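Local coordinates for protein pyridoxal kinase (Lactobacillus plantarum, PDB 3H74) that probably catalyses the ATP-dependent phosphorylation of pyridoxal to pyridoxal 5'-phosphate, at residues A[6-11]-A[18-23]; A[103-108]-A[223-228]; A[137-142]-A[216-221]; A[164-169]-A[174-179]; A[187-192]-A[233-238]. One frame throughout, in Å; residues are numbered along the deposited sequence. Where two conformers were deposited one is given.

Contact 1 (A[6-11]-A[18-23]); sequences MLVAED and ISLSSA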
# COMPACT_ATOMS: atom_id res chain seq x y z
N MSE A 6 13.65 -1.34 6.35
CA MSE A 6 12.20 -1.45 6.22
C MSE A 6 11.80 -2.81 5.69
O MSE A 6 12.28 -3.26 4.65
CB MSE A 6 11.61 -0.37 5.33
CG MSE A 6 10.08 -0.45 5.24
SE MSE A 6 9.32 0.82 4.03
CE MSE A 6 9.57 2.43 5.11
N LEU A 7 10.89 -3.44 6.42
CA LEU A 7 10.26 -4.66 5.98
C LEU A 7 9.15 -4.28 5.00
O LEU A 7 8.32 -3.42 5.29
CB LEU A 7 9.64 -5.38 7.18
CG LEU A 7 8.73 -6.57 6.90
CD1 LEU A 7 9.47 -7.70 6.17
CD2 LEU A 7 8.11 -7.08 8.20
N VAL A 8 9.14 -4.93 3.84
CA VAL A 8 8.04 -4.79 2.89
C VAL A 8 7.49 -6.17 2.63
O VAL A 8 8.20 -7.02 2.07
CB VAL A 8 8.47 -4.13 1.55
CG1 VAL A 8 7.27 -3.94 0.65
CG2 VAL A 8 9.16 -2.80 1.82
N ALA A 9 6.25 -6.41 3.05
CA ALA A 9 5.62 -7.71 2.86
C ALA A 9 4.42 -7.54 1.94
O ALA A 9 3.43 -6.90 2.31
CB ALA A 9 5.19 -8.31 4.19
N GLU A 10 4.54 -8.09 0.73
CA GLU A 10 3.46 -8.08 -0.26
C GLU A 10 3.78 -9.09 -1.33
O GLU A 10 4.80 -9.77 -1.25
CB GLU A 10 3.23 -6.67 -0.83
CG GLU A 10 4.42 -6.07 -1.55
CD GLU A 10 4.34 -4.57 -1.64
OE1 GLU A 10 3.82 -3.92 -0.71
OE2 GLU A 10 4.85 -4.01 -2.61
N ASP A 11 2.92 -9.22 -2.32
CA ASP A 11 3.13 -10.23 -3.35
C ASP A 11 4.32 -9.88 -4.24
O ASP A 11 4.65 -8.71 -4.43
CB ASP A 11 1.88 -10.38 -4.20
CG ASP A 11 1.45 -9.07 -4.83
OD1 ASP A 11 0.99 -8.19 -4.09
OD2 ASP A 11 1.60 -8.89 -6.06
N ILE A 18 4.74 -4.69 -10.71
CA ILE A 18 3.92 -4.14 -9.64
C ILE A 18 4.47 -4.60 -8.29
O ILE A 18 5.54 -5.21 -8.23
CB ILE A 18 2.40 -4.49 -9.81
CG1 ILE A 18 2.15 -6.00 -9.71
CG2 ILE A 18 1.85 -3.94 -11.14
CD1 ILE A 18 0.68 -6.37 -9.45
N SER A 19 3.75 -4.26 -7.23
CA SER A 19 4.00 -4.79 -5.88
C SER A 19 5.49 -4.83 -5.50
O SER A 19 6.17 -3.81 -5.60
CB SER A 19 3.25 -6.11 -5.67
OG SER A 19 3.58 -7.07 -6.65
N LEU A 20 6.01 -5.97 -5.07
CA LEU A 20 7.37 -6.01 -4.55
C LEU A 20 8.41 -5.62 -5.60
O LEU A 20 9.42 -5.00 -5.27
CB LEU A 20 7.69 -7.39 -3.98
CG LEU A 20 8.77 -7.50 -2.91
CD1 LEU A 20 8.56 -6.51 -1.76
CD2 LEU A 20 8.76 -8.93 -2.39
N SER A 21 8.16 -5.97 -6.86
CA SER A 21 9.08 -5.61 -7.94
C SER A 21 9.23 -4.10 -8.13
O SER A 21 10.25 -3.63 -8.63
CB SER A 21 8.66 -6.25 -9.26
OG SER A 21 7.66 -5.50 -9.91
N SER A 22 8.21 -3.33 -7.75
CA SER A 22 8.33 -1.88 -7.81
C SER A 22 8.70 -1.27 -6.47
O SER A 22 9.41 -0.26 -6.42
CB SER A 22 7.07 -1.24 -8.40
OG SER A 22 5.93 -1.60 -7.65
N ALA A 23 8.25 -1.87 -5.36
CA ALA A 23 8.62 -1.37 -4.05
C ALA A 23 10.12 -1.48 -3.79
O ALA A 23 10.71 -0.58 -3.19
CB ALA A 23 7.84 -2.08 -2.96
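Asp11 O accepts from Leu20 N and has the hydroxyl of Ser19 beside it. Leu20 N donates to Asp11 O at 3.1 Å, in a fairly straight bond (158° at the hydrogen) that runs close to the carbonyl's own direction. Ser19 OG lies 3.0 Å from that same Asp11 O and 2.8 Å from Asp11 OD2, so the single hydroxyl proton has two acceptors to choose from. Asp11 can offer both because its CG is flanked by the backbone N and the carbonyl carbon (chi1 56°): the CB bond leaves in the direction away from the helix, yet the carboxylate swings back to the serine. Next to this pair, Glu10 sends an extended side chain toward the first helical turn. Its OE2 comes to 3.1 Å from Ser19 C and 3.6 Å from Ala23 CB, so the carboxylate lies against the peptide and methyl of the turn. Farther back along the strand, the contact is apolar. Val8 and Leu20 lie alongside, running oppositely, with Val8 CG1 3.8 Å from Leu20 CD1, and the same Val8 CG1 rests 4.1 Å from Ala23 CB. Polar groups thus gather where strand 4-13 meets the beginning of the helix, while hydrocarbon fills the space between their bodies; the two short axes approach to 7.6 Å. Val8 also packs on Val34 of strand 32-42. This is the strand-to-helix half of a beta-alpha-beta unit made by strand 4-13, helix 19-29 and strand 32-42, a building block of the ribokinase-like alpha/beta fold.

Contact 2 (A[103-108]-A[223-228]); sequences LLVVDP and GLLGRG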
# COMPACT_ATOMS: atom_id res chain seq x y z
N LEU A 103 7.47 2.96 12.56
CA LEU A 103 6.50 3.22 11.50
C LEU A 103 5.92 1.91 11.00
O LEU A 103 6.67 0.99 10.65
CB LEU A 103 7.14 3.96 10.32
CG LEU A 103 6.21 4.25 9.13
CD1 LEU A 103 5.16 5.29 9.47
CD2 LEU A 103 7.00 4.69 7.91
N LEU A 104 4.59 1.84 10.95
CA LEU A 104 3.89 0.74 10.30
C LEU A 104 2.85 1.33 9.36
O LEU A 104 1.96 2.06 9.79
CB LEU A 104 3.21 -0.18 11.33
CG LEU A 104 2.30 -1.28 10.77
CD1 LEU A 104 3.02 -2.20 9.77
CD2 LEU A 104 1.70 -2.11 11.90
N VAL A 105 2.99 1.02 8.07
CA VAL A 105 2.01 1.43 7.06
C VAL A 105 1.35 0.16 6.52
O VAL A 105 2.05 -0.79 6.15
CB VAL A 105 2.69 2.25 5.91
CG1 VAL A 105 1.69 2.63 4.82
CG2 VAL A 105 3.38 3.49 6.47
N VAL A 106 0.03 0.14 6.48
CA VAL A 106 -0.68 -0.98 5.87
C VAL A 106 -1.58 -0.49 4.74
O VAL A 106 -2.39 0.43 4.92
CB VAL A 106 -1.53 -1.77 6.90
CG1 VAL A 106 -2.28 -2.90 6.23
CG2 VAL A 106 -0.65 -2.31 8.00
N ASP A 107 -1.40 -1.08 3.56
CA ASP A 107 -2.34 -0.90 2.47
C ASP A 107 -3.35 -2.04 2.61
O ASP A 107 -3.01 -3.20 2.37
CB ASP A 107 -1.61 -0.96 1.12
CG ASP A 107 -2.52 -0.69 -0.04
OD1 ASP A 107 -3.76 -0.72 0.15
OD2 ASP A 107 -2.00 -0.46 -1.16
N PRO A 108 -4.59 -1.74 3.05
CA PRO A 108 -5.55 -2.79 3.39
C PRO A 108 -6.26 -3.30 2.13
O PRO A 108 -7.43 -3.02 1.91
CB PRO A 108 -6.52 -2.08 4.32
CG PRO A 108 -6.53 -0.67 3.83
CD PRO A 108 -5.15 -0.39 3.28
N GLY A 223 8.07 5.36 2.46
CA GLY A 223 9.44 5.83 2.35
C GLY A 223 9.62 7.25 2.86
O GLY A 223 10.59 7.56 3.55
N LEU A 224 8.68 8.12 2.51
CA LEU A 224 8.76 9.52 2.97
C LEU A 224 8.51 9.65 4.47
O LEU A 224 9.23 10.37 5.17
CB LEU A 224 7.81 10.41 2.17
CG LEU A 224 8.17 10.60 0.69
CD1 LEU A 224 7.01 11.24 -0.05
CD2 LEU A 224 9.45 11.43 0.53
N LEU A 225 7.51 8.93 4.97
CA LEU A 225 7.24 8.97 6.40
C LEU A 225 8.42 8.44 7.19
O LEU A 225 8.78 9.00 8.23
CB LEU A 225 5.98 8.19 6.74
CG LEU A 225 4.68 8.78 6.21
CD1 LEU A 225 3.54 7.82 6.51
CD2 LEU A 225 4.39 10.16 6.81
N GLY A 226 9.05 7.38 6.70
CA GLY A 226 10.20 6.78 7.38
C GLY A 226 11.41 7.68 7.41
O GLY A 226 12.31 7.48 8.21
N ARG A 227 11.43 8.68 6.53
CA ARG A 227 12.53 9.64 6.48
C ARG A 227 12.19 10.92 7.24
O ARG A 227 12.95 11.89 7.21
CB ARG A 227 12.96 9.92 5.03
CG ARG A 227 13.62 8.72 4.31
CD ARG A 227 15.09 8.48 4.69
NE ARG A 227 15.56 7.16 4.25
CZ ARG A 227 15.58 6.08 5.01
NH1 ARG A 227 15.18 6.13 6.28
NH2 ARG A 227 16.01 4.92 4.52
N GLY A 228 11.06 10.93 7.94
CA GLY A 228 10.75 11.98 8.90
C GLY A 228 9.83 13.08 8.40
O GLY A 228 9.56 14.04 9.12
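A leucine methyl set against the bare backbone of a helix's last turn is what distinguishes this contact: Leu103 CD2 lies 3.6 Å from Gly226 N, where Gly226 has no side chain to hold the methyl off. Leu103 and Gly226 also give the nearest pair of CA atoms, 6.6 Å apart. The same methyl, Leu103 CD2, touches Leu225 CB at 3.8 Å, so it covers the backbone where one residue passes into the next. Leu103 reaches this spot with CG opposite the backbone N (chi1 178°), and its chain lies roughly perpendicular to that of Leu225. Two residues along the strand and on the same face, Val105 makes a lighter contact, its CG2 4.3 Å from Leu225 CD1. Leu225 is therefore touched near its root by Leu103 and at a tip by Val105. The helix stops just beyond. Gly228, with positive phi, is the C-prime residue of a Schellman motif, in which Gly228 N bonds to Leu225 O at 3.0 Å and Tyr229 N bonds to Leu224 O. Just before this end, Arg227 binds Met30 O through NE and makes a cation-pi contact with Tyr32. The pairing of an inner parallel strand, 103-106, with the closing turn of helix 213-226 is the strand-against-helix layer packing characteristic of alpha/beta sandwich folds such as that of the ribokinase clan.

Contact 3 (A[137-142]-A[216-221]); sequences VILPNT and TLAAVI. With SO4 (sulfate ion), chain B.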
# COMPACT_ATOMS: atom_id res chain seq x y z
N VAL A 137 -0.42 4.41 9.72
CA VAL A 137 -1.11 4.92 8.55
C VAL A 137 -1.72 3.74 7.82
O VAL A 137 -1.05 2.73 7.61
CB VAL A 137 -0.15 5.69 7.61
CG1 VAL A 137 -0.87 6.14 6.34
CG2 VAL A 137 0.44 6.91 8.31
N ILE A 138 -2.99 3.87 7.42
CA ILE A 138 -3.60 2.92 6.49
C ILE A 138 -4.01 3.65 5.23
O ILE A 138 -4.33 4.85 5.28
CB ILE A 138 -4.79 2.13 7.11
CG1 ILE A 138 -5.94 3.07 7.52
CG2 ILE A 138 -4.32 1.33 8.31
CD1 ILE A 138 -7.28 2.34 7.71
N LEU A 139 -4.01 2.94 4.10
CA LEU A 139 -4.21 3.54 2.78
C LEU A 139 -5.35 2.88 1.99
O LEU A 139 -5.16 2.48 0.84
CB LEU A 139 -2.91 3.46 1.98
CG LEU A 139 -1.69 4.17 2.60
CD1 LEU A 139 -0.42 3.84 1.81
CD2 LEU A 139 -1.91 5.68 2.66
N PRO A 140 -6.56 2.79 2.59
CA PRO A 140 -7.67 2.20 1.86
C PRO A 140 -8.11 3.06 0.68
O PRO A 140 -8.01 4.29 0.73
CB PRO A 140 -8.79 2.18 2.91
CG PRO A 140 -8.46 3.34 3.80
CD PRO A 140 -6.97 3.25 3.93
N ASN A 141 -8.61 2.42 -0.36
CA ASN A 141 -9.41 3.12 -1.35
C ASN A 141 -10.85 3.24 -0.80
O ASN A 141 -11.12 2.85 0.34
CB ASN A 141 -9.33 2.45 -2.73
CG ASN A 141 -9.90 1.04 -2.74
OD1 ASN A 141 -10.79 0.71 -1.97
ND2 ASN A 141 -9.40 0.19 -3.64
N THR A 142 -11.75 3.77 -1.62
CA THR A 142 -13.11 4.07 -1.17
C THR A 142 -13.91 2.79 -0.89
O THR A 142 -14.73 2.75 0.03
CB THR A 142 -13.80 5.01 -2.18
OG1 THR A 142 -13.24 6.32 -2.07
CG2 THR A 142 -15.29 5.12 -1.93
N THR A 216 2.83 1.52 -5.68
CA THR A 216 3.86 2.55 -5.76
C THR A 216 3.53 3.71 -4.82
O THR A 216 4.41 4.22 -4.13
CB THR A 216 4.06 2.98 -7.20
OG1 THR A 216 4.48 1.83 -7.95
CG2 THR A 216 5.11 4.07 -7.31
N LEU A 217 2.27 4.13 -4.78
CA LEU A 217 1.86 5.15 -3.83
C LEU A 217 2.20 4.76 -2.40
O LEU A 217 2.77 5.57 -1.65
CB LEU A 217 0.36 5.42 -3.95
CG LEU A 217 -0.19 6.55 -3.07
CD1 LEU A 217 0.24 7.93 -3.56
CD2 LEU A 217 -1.70 6.48 -2.99
N ALA A 218 1.87 3.53 -2.03
CA ALA A 218 2.13 3.07 -0.68
C ALA A 218 3.62 3.05 -0.36
O ALA A 218 4.03 3.45 0.72
CB ALA A 218 1.53 1.71 -0.45
N ALA A 219 4.44 2.58 -1.31
CA ALA A 219 5.88 2.55 -1.11
C ALA A 219 6.43 3.96 -0.91
O ALA A 219 7.26 4.19 -0.04
CB ALA A 219 6.59 1.84 -2.27
N VAL A 220 5.98 4.90 -1.74
CA VAL A 220 6.44 6.29 -1.63
C VAL A 220 6.04 6.91 -0.30
O VAL A 220 6.84 7.56 0.37
CB VAL A 220 5.97 7.14 -2.83
CG1 VAL A 220 6.23 8.60 -2.59
CG2 VAL A 220 6.67 6.68 -4.10
N ILE A 221 4.78 6.71 0.09
CA ILE A 221 4.30 7.24 1.36
C ILE A 221 5.09 6.67 2.54
O ILE A 221 5.58 7.42 3.40
CB ILE A 221 2.79 7.01 1.52
CG1 ILE A 221 2.02 7.91 0.54
CG2 ILE A 221 2.33 7.24 2.97
CD1 ILE A 221 0.53 7.64 0.46
S SO4 B . -5.83 0.74 -5.29
O1 SO4 B . -5.57 -0.11 -4.13
O2 SO4 B . -7.24 1.14 -5.32
O3 SO4 B . -4.96 1.92 -5.27
O4 SO4 B . -5.56 -0.03 -6.51
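Apolar packing joins the two segments, and it depends on one forked side chain. Leu139 spreads its two methyls over two residues of the helix: CD1 rests on Ala218, 3.6 Å from Ala218 CA and 3.7 Å from Ala218 CB, while Leu139 CD2 meets Ile221 CD1 at 3.8 Å. With Ile221 the approach is tip to tip, each chain reaching toward the other. At Ala218 it is different, since the small residue lets the leucine methyl come down onto the helix backbone itself. Leu139 holds its CG anti to the carbonyl carbon (chi1 -60°), which carries both branches across to the helix. Three residues separate Ala218 from Ile221, so the fork spans almost one helical turn.

Polar chemistry belongs to the far end of segment 137-142, apart from the leucine contact. Asn141 ND2 donates to sulfate O2 at 2.9 Å in a nearly straight bond (176°), and ND2 also bonds to Gly111 O. Asn141 OD1 caps the helix that follows by accepting from Glu144 N, so both ends of the amide are engaged and its rotation is fixed. The sulfate probably came from the crystallisation liquor. Asn141 to Glu144 fits the NxxE motif of ribokinase relatives, and a sulfate here is consistent with a nearby phosphate or metal site.

Around the contact, strand 137-138 runs between strands 103-106 and 175-176, hydrogen-bonded to Val106 on one side and to His175 and Val177 on the other. Ile221 also touches Leu235 and Ala238 of helix 231-251, so that helix completes its surroundings.

Contact 4 (A[164-169]-A[174-179]); sequences PALQAQ and AHAVIT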
# COMPACT_ATOMS: atom_id res chain seq x y z
N PRO A 164 -13.75 9.57 10.48
CA PRO A 164 -13.77 9.31 11.93
C PRO A 164 -14.08 7.86 12.30
O PRO A 164 -13.48 7.32 13.24
CB PRO A 164 -14.86 10.25 12.44
CG PRO A 164 -14.91 11.34 11.45
CD PRO A 164 -14.67 10.67 10.13
N ALA A 165 -15.00 7.22 11.58
CA ALA A 165 -15.34 5.82 11.85
C ALA A 165 -14.14 4.89 11.61
O ALA A 165 -13.85 4.03 12.44
CB ALA A 165 -16.52 5.39 11.02
N LEU A 166 -13.45 5.11 10.50
CA LEU A 166 -12.23 4.37 10.17
C LEU A 166 -11.15 4.57 11.22
O LEU A 166 -10.54 3.61 11.68
CB LEU A 166 -11.67 4.82 8.81
CG LEU A 166 -12.13 4.31 7.44
CD1 LEU A 166 -11.49 5.12 6.32
CD2 LEU A 166 -11.79 2.83 7.29
N GLN A 167 -10.91 5.82 11.60
CA GLN A 167 -9.75 6.11 12.44
C GLN A 167 -9.89 5.61 13.87
O GLN A 167 -8.89 5.32 14.53
CB GLN A 167 -9.41 7.59 12.39
CG GLN A 167 -7.99 7.93 12.81
CD GLN A 167 -7.56 9.21 12.21
OE1 GLN A 167 -7.36 9.29 10.99
NE2 GLN A 167 -7.42 10.25 13.03
N ALA A 168 -11.12 5.48 14.34
CA ALA A 168 -11.35 4.97 15.70
C ALA A 168 -11.01 3.48 15.83
O ALA A 168 -10.83 2.98 16.94
CB ALA A 168 -12.77 5.26 16.15
N GLN A 169 -10.90 2.79 14.69
CA GLN A 169 -10.44 1.40 14.60
C GLN A 169 -8.93 1.29 14.54
O GLN A 169 -8.38 0.22 14.24
CB GLN A 169 -10.91 0.78 13.31
CG GLN A 169 -12.35 0.43 13.21
CD GLN A 169 -12.59 -0.41 11.98
OE1 GLN A 169 -11.71 -1.14 11.53
NE2 GLN A 169 -13.79 -0.30 11.41
N ALA A 174 -3.02 7.47 15.15
CA ALA A 174 -2.86 6.92 13.79
C ALA A 174 -3.73 7.65 12.78
O ALA A 174 -4.61 8.44 13.16
CB ALA A 174 -3.18 5.44 13.79
N HIS A 175 -3.50 7.39 11.49
CA HIS A 175 -4.15 8.12 10.41
C HIS A 175 -4.77 7.20 9.39
O HIS A 175 -4.07 6.35 8.80
CB HIS A 175 -3.14 9.00 9.69
CG HIS A 175 -2.37 9.89 10.60
ND1 HIS A 175 -2.92 11.03 11.14
CD2 HIS A 175 -1.11 9.80 11.08
CE1 HIS A 175 -2.02 11.62 11.92
NE2 HIS A 175 -0.92 10.89 11.90
N ALA A 176 -6.06 7.37 9.14
CA ALA A 176 -6.74 6.73 8.02
C ALA A 176 -6.68 7.69 6.83
O ALA A 176 -7.10 8.85 6.92
CB ALA A 176 -8.17 6.41 8.39
N VAL A 177 -6.14 7.21 5.72
CA VAL A 177 -6.03 8.02 4.51
C VAL A 177 -6.73 7.30 3.37
O VAL A 177 -6.30 6.21 2.97
CB VAL A 177 -4.55 8.25 4.13
CG1 VAL A 177 -4.44 9.11 2.88
CG2 VAL A 177 -3.77 8.86 5.28
N ILE A 178 -7.81 7.88 2.83
CA ILE A 178 -8.47 7.31 1.66
C ILE A 178 -7.79 7.85 0.41
O ILE A 178 -7.62 9.05 0.28
CB ILE A 178 -10.00 7.59 1.66
CG1 ILE A 178 -10.64 6.96 2.89
CG2 ILE A 178 -10.64 7.04 0.38
CD1 ILE A 178 -12.12 7.30 3.07
N THR A 179 -7.41 6.97 -0.52
CA THR A 179 -6.44 7.32 -1.57
C THR A 179 -6.97 7.65 -2.98
O THR A 179 -6.20 8.05 -3.85
CB THR A 179 -5.38 6.20 -1.73
OG1 THR A 179 -6.05 4.98 -2.10
CG2 THR A 179 -4.59 6.00 -0.43
O HOH W 1 -8.61 10.39 8.67
O HOH W 2 -5.56 11.30 10.35
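Gln167 OE1 receives the backbone N-H of Ala176 at 3.0 Å in an almost straight bond (171° at the hydrogen), the donor tilted 30° from the plane of the amide carbonyl. Two waters donate to the same oxygen: water 1 lies 2.9 Å from Gln167 OE1 and 2.8 Å from Ala176 O, and water 2 links Gln167 OE1 to His175 ND1, 2.8 Å from that ring nitrogen and in the plane of the imidazole. Three donors thus converge on one amide oxygen. Beside this polar cluster the apolar part of the contact begins, with Leu166 CB 3.9 Å from Ala176 CB. Leu166 CD1 then meets Ile178 CD1 at 4.0 Å, one chain lying nearly square across the other. What sets the glutamine in place is its extended chain, with CG opposite the backbone N (chi1 -160°), which carries the amide across to the strand. A leucine here would probably leave Ala176 N without its side-chain acceptor and the two waters without their common partner. Further out, His175 and Val177 bond to Ile138 on the inner side of the strand, and Leu166 and Ile178 both pack on Ala145 of helix 142-149. Strand 175-176 is the outermost of the main sheet, with no further strand of the chain beside it. The chemistry implies that a glutamine side chain and waters supply there the polar partners that an adjacent strand would otherwise give.

Contact 5 (A[187-192]-A[233-238]); sequences IGCAWL and PTLARA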
# COMPACT_ATOMS: atom_id res chain seq x y z
N ILE A 187 -7.66 13.75 -8.43
CA ILE A 187 -7.77 12.54 -7.63
C ILE A 187 -6.66 12.57 -6.58
O ILE A 187 -5.57 13.08 -6.84
CB ILE A 187 -7.77 11.26 -8.50
CG1 ILE A 187 -8.19 10.04 -7.66
CG2 ILE A 187 -6.43 11.06 -9.22
CD1 ILE A 187 -8.51 8.77 -8.46
N GLY A 188 -6.94 12.08 -5.39
CA GLY A 188 -5.94 12.13 -4.33
C GLY A 188 -6.41 11.58 -3.01
O GLY A 188 -7.33 10.77 -2.94
N CYS A 189 -5.75 12.07 -1.96
CA CYS A 189 -5.88 11.51 -0.61
C CYS A 189 -6.65 12.44 0.31
O CYS A 189 -6.46 13.66 0.29
CB CYS A 189 -4.48 11.27 -0.04
SG CYS A 189 -3.52 9.99 -0.87
N ALA A 190 -7.51 11.85 1.12
CA ALA A 190 -8.21 12.59 2.16
C ALA A 190 -7.93 11.98 3.51
O ALA A 190 -7.85 10.75 3.64
CB ALA A 190 -9.70 12.60 1.89
N TRP A 191 -7.79 12.83 4.52
CA TRP A 191 -7.48 12.38 5.88
C TRP A 191 -7.91 13.45 6.88
O TRP A 191 -8.22 14.59 6.49
CB TRP A 191 -5.98 12.08 6.01
CG TRP A 191 -5.12 13.30 6.10
CD1 TRP A 191 -4.55 13.81 7.23
CD2 TRP A 191 -4.73 14.17 5.03
NE1 TRP A 191 -3.84 14.94 6.93
CE2 TRP A 191 -3.93 15.18 5.59
CE3 TRP A 191 -4.97 14.18 3.64
CZ2 TRP A 191 -3.37 16.21 4.82
CZ3 TRP A 191 -4.41 15.21 2.88
CH2 TRP A 191 -3.62 16.20 3.47
N LEU A 192 -7.92 13.10 8.16
CA LEU A 192 -8.25 14.05 9.22
C LEU A 192 -6.98 14.65 9.80
O LEU A 192 -6.05 13.92 10.15
CB LEU A 192 -9.04 13.36 10.33
CG LEU A 192 -10.42 12.78 10.01
CD1 LEU A 192 -10.93 11.98 11.19
CD2 LEU A 192 -11.42 13.85 9.60
N PRO A 233 2.69 17.06 4.01
CA PRO A 233 3.60 17.19 2.86
C PRO A 233 3.98 15.86 2.20
O PRO A 233 4.23 15.83 0.99
CB PRO A 233 4.83 17.89 3.46
CG PRO A 233 4.79 17.58 4.91
CD PRO A 233 3.33 17.51 5.26
N THR A 234 4.02 14.77 2.97
CA THR A 234 4.23 13.43 2.41
C THR A 234 3.14 13.10 1.39
O THR A 234 3.44 12.65 0.27
CB THR A 234 4.24 12.35 3.51
OG1 THR A 234 5.45 12.47 4.27
CG2 THR A 234 4.18 10.95 2.91
N LEU A 235 1.88 13.32 1.77
CA LEU A 235 0.78 12.98 0.87
C LEU A 235 0.78 13.87 -0.37
O LEU A 235 0.53 13.38 -1.46
CB LEU A 235 -0.56 13.05 1.60
CG LEU A 235 -0.74 12.05 2.75
CD1 LEU A 235 -2.08 12.28 3.43
CD2 LEU A 235 -0.60 10.60 2.27
N ALA A 236 1.10 15.15 -0.19
CA ALA A 236 1.20 16.06 -1.33
C ALA A 236 2.27 15.59 -2.31
O ALA A 236 2.00 15.47 -3.51
CB ALA A 236 1.47 17.48 -0.85
N ARG A 237 3.46 15.28 -1.81
CA ARG A 237 4.55 14.83 -2.67
C ARG A 237 4.23 13.48 -3.32
O ARG A 237 4.48 13.29 -4.51
CB ARG A 237 5.86 14.75 -1.90
CG ARG A 237 7.02 14.18 -2.70
CD ARG A 237 8.32 14.34 -1.94
NE ARG A 237 8.83 15.70 -2.10
CZ ARG A 237 9.47 16.40 -1.16
NH1 ARG A 237 9.89 17.62 -1.45
NH2 ARG A 237 9.69 15.89 0.04
N ALA A 238 3.68 12.55 -2.54
CA ALA A 238 3.38 11.22 -3.06
C ALA A 238 2.38 11.29 -4.21
O ALA A 238 2.53 10.61 -5.22
CB ALA A 238 2.88 10.31 -1.96
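A methyl over an aromatic face joins the small antiparallel sheet to a long helix here, strand 186-192 giving the ring and helix 231-251 the leucine. Leu235 CD1 stands 3.7 Å from the centroid of the six-membered ring of Trp191, 20° off its normal, which makes a CH-pi contact over the face. The methyl is displaced toward the rim, and its nearest ring atom is Trp191 CE3, 3.5 Å from Leu235 CD1. The other branch goes a different way: Leu235 CD2 lies 4.3 Å from Cys189 SG, so the leucine fork is shared between two strand residues that point to the same side of the strand. The indole is turned to receive it because Trp191 CG is tucked in among both backbone branches (chi1 75°), folding the ring back along its own strand until the carbonyl O of Cys189 lies in plane at its edge. Replacing Trp191 with an alanine would probably open a gap beneath Leu235 CD1 and leave that methyl without the aromatic surface it rests on. The indole also packs on Leu231 and Ala232, one turn earlier in the helix, and on Val177. Leu235 in turn reaches Ile221 of helix 213-226 and Cys201 of strand 198-204, and it is thus enclosed by helix 213-226 and strands 186-192 and 198-204.

Overall arrangement
Contact 3 is the most central of the five, its centre about 4 Å from that of the chain; contact 4 is the most peripheral at about 15 Å, yet largely buried, whereas contact 2 is only partly buried. Contacts 2 and 3 share helix 213-226 and use neighbouring strands of the main sheet, and contact 1 touches both through Met6, Ser22 and Ala23. Contact 5 continues the packing outward, since helix 231-251 follows helix 213-226 and Ile221 meets Leu235. Strands 178-183 and 186-192 pair contact 4 with contact 5. Chemistry changes with place: contacts 2, 3 and 5 are apolar, contact 5 through an aromatic face, whereas contact 1, at a helix start, and contact 4, at the sheet's edge, add hydrogen bonds.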